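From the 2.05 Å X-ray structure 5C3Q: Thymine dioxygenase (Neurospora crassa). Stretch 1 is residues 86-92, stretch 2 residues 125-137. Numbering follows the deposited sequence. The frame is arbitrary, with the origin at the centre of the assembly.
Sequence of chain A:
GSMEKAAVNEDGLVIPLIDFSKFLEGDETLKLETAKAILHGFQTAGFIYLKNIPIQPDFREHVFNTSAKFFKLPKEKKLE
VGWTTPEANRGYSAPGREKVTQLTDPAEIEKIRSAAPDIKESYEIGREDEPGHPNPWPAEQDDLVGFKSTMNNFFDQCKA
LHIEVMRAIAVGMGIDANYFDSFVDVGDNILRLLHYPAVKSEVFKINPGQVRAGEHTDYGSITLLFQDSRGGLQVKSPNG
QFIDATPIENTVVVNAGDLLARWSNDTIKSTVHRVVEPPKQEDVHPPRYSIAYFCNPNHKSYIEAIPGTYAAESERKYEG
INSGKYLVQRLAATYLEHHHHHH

Stretch 1, residues 86-92: PEANRGY
Stretch 2 125-137: IGREDEPGHPNPW

Arg90 covers the most surface in this contact, followed by His133 and Pro136; together the stretches bury 423 Å². Stretch 1 begins with helical backbone angles at residues 86-88, turns through Asn89 (phi/psi 55/42), extends at Arg90 (-136/143) and enters a strand at Gly91. Stretch 2 loops around the arginine by a type I turn, Arg127 to Glu130, and a type II turn, Glu130 to His133. In register, Ala88 CA lies 5.4 Å from His133 CA, Arg90 CA 5.4 Å from Ile125 CA, and Gly91 CA 5.9 Å from Pro136 CA.

The CA-to-CB bond of Arg90 points toward stretch 2, and its chain runs out extended (chi1 m, chi2 t, chi3 t, chi4 90°). A long cationic side chain suits this buried site because acceptors surround its guanidinium. Arg90 NH2 forms a salt bridge with Glu130 OE1 (2.7 Å) and a hydrogen bond to Arg127 O (3.1 Å). Arg90 NH1 bonds weakly to the same Glu130 OE1 (3.1 Å) and turns back to Ala88 O (2.8 Å), bracing its own loop. Arg90 NE bonds weakly to Asn135 OD1 (3.0 Å), an atom that also accepts from Gly126 N (2.9 Å); Asn135 ND2 donates to Gly126 O (2.8 Å), so the amide pins the backbone beside the arginine. Gly126 CA covers one guanidinium face, where a CB would clash with Arg90 CZ; His133 O covers the opposite face.

His133 (chi1 m, chi2 -50°) points its CB toward stretch 1 and offers a flat ring to the backbone: Ala88 CA sits 4.2 Å from the His133 ring centroid in a CH-pi contact over the face.

Pro136, C-gamma endo, supplies a compact apolar surface. Pro136 CD meets Arg90 CB at 3.8 Å, and Pro136 CG lies 3.6 Å from Gly91 CA. Glycine fits there, at phi/psi 114/-172, since a CB would crowd both Pro136 CG and the preceding carbonyl oxygen.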

# COMPACT_ATOMS: atom_id res chain seq x y z
N PRO A 86 -10.51 7.82 12.27
CA PRO A 86 -9.80 6.58 11.97
C PRO A 86 -10.71 5.38 11.72
O PRO A 86 -10.36 4.50 10.93
CB PRO A 86 -8.91 6.35 13.21
CG PRO A 86 -9.41 7.28 14.26
CD PRO A 86 -10.06 8.43 13.54
N GLU A 87 -11.87 5.34 12.36
CA GLU A 87 -12.75 4.17 12.18
C GLU A 87 -13.49 4.19 10.84
O GLU A 87 -13.89 3.13 10.36
CB GLU A 87 -13.70 3.95 13.36
CG GLU A 87 -14.15 5.18 14.12
CD GLU A 87 -13.15 5.66 15.16
OE1 GLU A 87 -12.92 4.96 16.16
OE2 GLU A 87 -12.60 6.76 14.98
N ALA A 88 -13.65 5.37 10.25
CA ALA A 88 -14.15 5.51 8.88
C ALA A 88 -13.01 5.30 7.88
O ALA A 88 -13.14 4.54 6.91
CB ALA A 88 -14.77 6.88 8.68
N ASN A 89 -11.91 6.01 8.12
CA ASN A 89 -10.71 5.94 7.28
C ASN A 89 -10.99 6.23 5.80
O ASN A 89 -10.48 5.56 4.91
CB ASN A 89 -10.02 4.57 7.44
CG ASN A 89 -8.57 4.59 7.00
OD1 ASN A 89 -7.93 5.64 6.97
ND2 ASN A 89 -8.04 3.42 6.66
N ARG A 90 -11.82 7.24 5.56
CA ARG A 90 -12.24 7.59 4.20
C ARG A 90 -12.19 9.10 4.00
O ARG A 90 -12.52 9.86 4.91
CB ARG A 90 -13.68 7.11 3.94
CG ARG A 90 -13.85 5.60 3.79
CD ARG A 90 -15.29 5.22 4.08
NE ARG A 90 -15.64 3.86 3.68
CZ ARG A 90 -15.54 2.77 4.44
NH1 ARG A 90 -15.04 2.83 5.68
NH2 ARG A 90 -15.93 1.60 3.96
N GLY A 91 -11.80 9.51 2.80
CA GLY A 91 -11.85 10.92 2.43
C GLY A 91 -10.50 11.56 2.19
O GLY A 91 -9.46 10.89 2.18
N TYR A 92 -10.54 12.88 2.02
CA TYR A 92 -9.38 13.65 1.58
C TYR A 92 -8.50 14.07 2.75
O TYR A 92 -8.99 14.48 3.80
CB TYR A 92 -9.83 14.89 0.81
CG TYR A 92 -8.70 15.81 0.45
CD1 TYR A 92 -7.83 15.50 -0.58
CD2 TYR A 92 -8.49 17.00 1.15
CE1 TYR A 92 -6.78 16.34 -0.92
CE2 TYR A 92 -7.44 17.85 0.83
CZ TYR A 92 -6.59 17.51 -0.21
OH TYR A 92 -5.55 18.35 -0.54
N ILE A 125 -10.86 5.68 -0.30
CA ILE A 125 -12.15 5.11 -0.62
C ILE A 125 -12.22 3.71 -0.01
O ILE A 125 -11.31 2.91 -0.22
CB ILE A 125 -12.32 4.99 -2.16
CG1 ILE A 125 -12.36 6.38 -2.80
CG2 ILE A 125 -13.57 4.22 -2.52
CD1 ILE A 125 -11.87 6.40 -4.24
N GLY A 126 -13.29 3.43 0.73
CA GLY A 126 -13.54 2.10 1.29
C GLY A 126 -14.62 1.41 0.48
O GLY A 126 -15.10 1.97 -0.51
N ARG A 127 -15.01 0.20 0.88
CA ARG A 127 -16.11 -0.47 0.19
C ARG A 127 -17.41 0.29 0.42
O ARG A 127 -17.66 0.79 1.52
CB ARG A 127 -16.25 -1.94 0.59
CG ARG A 127 -16.63 -2.20 2.03
CD ARG A 127 -16.97 -3.67 2.21
NE ARG A 127 -17.13 -4.01 3.62
CZ ARG A 127 -18.28 -4.22 4.25
NH1 ARG A 127 -19.44 -4.14 3.61
NH2 ARG A 127 -18.27 -4.52 5.54
N GLU A 128 -18.21 0.38 -0.63
CA GLU A 128 -19.41 1.21 -0.66
C GLU A 128 -20.44 0.88 0.41
O GLU A 128 -21.09 1.78 0.95
CB GLU A 128 -20.09 1.09 -2.02
CG GLU A 128 -19.46 1.94 -3.10
CD GLU A 128 -19.93 3.39 -3.05
OE1 GLU A 128 -19.55 4.11 -2.10
OE2 GLU A 128 -20.68 3.80 -3.97
N ASP A 129 -20.60 -0.40 0.71
CA ASP A 129 -21.74 -0.87 1.51
C ASP A 129 -21.37 -1.27 2.93
O ASP A 129 -22.05 -2.10 3.54
CB ASP A 129 -22.45 -2.02 0.78
CG ASP A 129 -21.58 -3.25 0.62
OD1 ASP A 129 -20.34 -3.15 0.76
OD2 ASP A 129 -22.14 -4.33 0.36
N GLU A 130 -20.31 -0.68 3.48
CA GLU A 130 -19.96 -0.93 4.87
C GLU A 130 -20.93 -0.15 5.76
O GLU A 130 -20.99 1.08 5.67
CB GLU A 130 -18.53 -0.52 5.19
CG GLU A 130 -18.16 -0.86 6.63
CD GLU A 130 -16.70 -0.67 6.94
OE1 GLU A 130 -15.98 -0.04 6.14
OE2 GLU A 130 -16.26 -1.16 8.00
N PRO A 131 -21.69 -0.86 6.62
CA PRO A 131 -22.60 -0.18 7.54
C PRO A 131 -21.93 0.92 8.35
O PRO A 131 -20.86 0.70 8.93
CB PRO A 131 -23.06 -1.31 8.47
CG PRO A 131 -22.92 -2.55 7.66
CD PRO A 131 -21.72 -2.32 6.79
N GLY A 132 -22.53 2.11 8.34
CA GLY A 132 -22.10 3.21 9.19
C GLY A 132 -20.92 4.04 8.69
O GLY A 132 -20.56 5.02 9.33
N HIS A 133 -20.32 3.65 7.56
CA HIS A 133 -19.13 4.34 7.05
C HIS A 133 -19.24 4.64 5.56
O HIS A 133 -18.52 4.04 4.75
CB HIS A 133 -17.88 3.49 7.28
CG HIS A 133 -17.61 3.16 8.71
ND1 HIS A 133 -17.60 4.10 9.71
CD2 HIS A 133 -17.31 1.98 9.30
CE1 HIS A 133 -17.32 3.52 10.86
NE2 HIS A 133 -17.13 2.23 10.64
N PRO A 134 -20.11 5.59 5.18
CA PRO A 134 -20.25 5.93 3.76
C PRO A 134 -19.04 6.68 3.20
O PRO A 134 -18.41 7.46 3.91
CB PRO A 134 -21.49 6.84 3.74
CG PRO A 134 -21.53 7.44 5.11
CD PRO A 134 -21.01 6.39 6.04
N ASN A 135 -18.73 6.44 1.92
CA ASN A 135 -17.65 7.16 1.24
C ASN A 135 -18.06 8.60 0.95
O ASN A 135 -19.14 8.83 0.41
CB ASN A 135 -17.28 6.47 -0.07
CG ASN A 135 -16.51 5.18 0.15
OD1 ASN A 135 -15.61 5.11 0.99
ND2 ASN A 135 -16.85 4.14 -0.62
N PRO A 136 -17.20 9.59 1.29
CA PRO A 136 -17.52 10.98 0.97
C PRO A 136 -17.14 11.33 -0.47
O PRO A 136 -16.08 11.91 -0.71
CB PRO A 136 -16.68 11.77 1.98
CG PRO A 136 -15.49 10.90 2.22
CD PRO A 136 -15.94 9.47 2.05
N TRP A 137 -17.99 10.96 -1.42
CA TRP A 137 -17.71 11.19 -2.83
C TRP A 137 -17.89 12.67 -3.17
O TRP A 137 -18.78 13.32 -2.63
CB TRP A 137 -18.65 10.37 -3.71
CG TRP A 137 -18.51 8.89 -3.57
CD1 TRP A 137 -19.34 8.05 -2.90
CD2 TRP A 137 -17.47 8.07 -4.13
NE1 TRP A 137 -18.90 6.75 -3.00
CE2 TRP A 137 -17.75 6.74 -3.74
CE3 TRP A 137 -16.34 8.33 -4.91
CZ2 TRP A 137 -16.93 5.67 -4.12
CZ3 TRP A 137 -15.52 7.27 -5.28
CH2 TRP A 137 -15.82 5.95 -4.88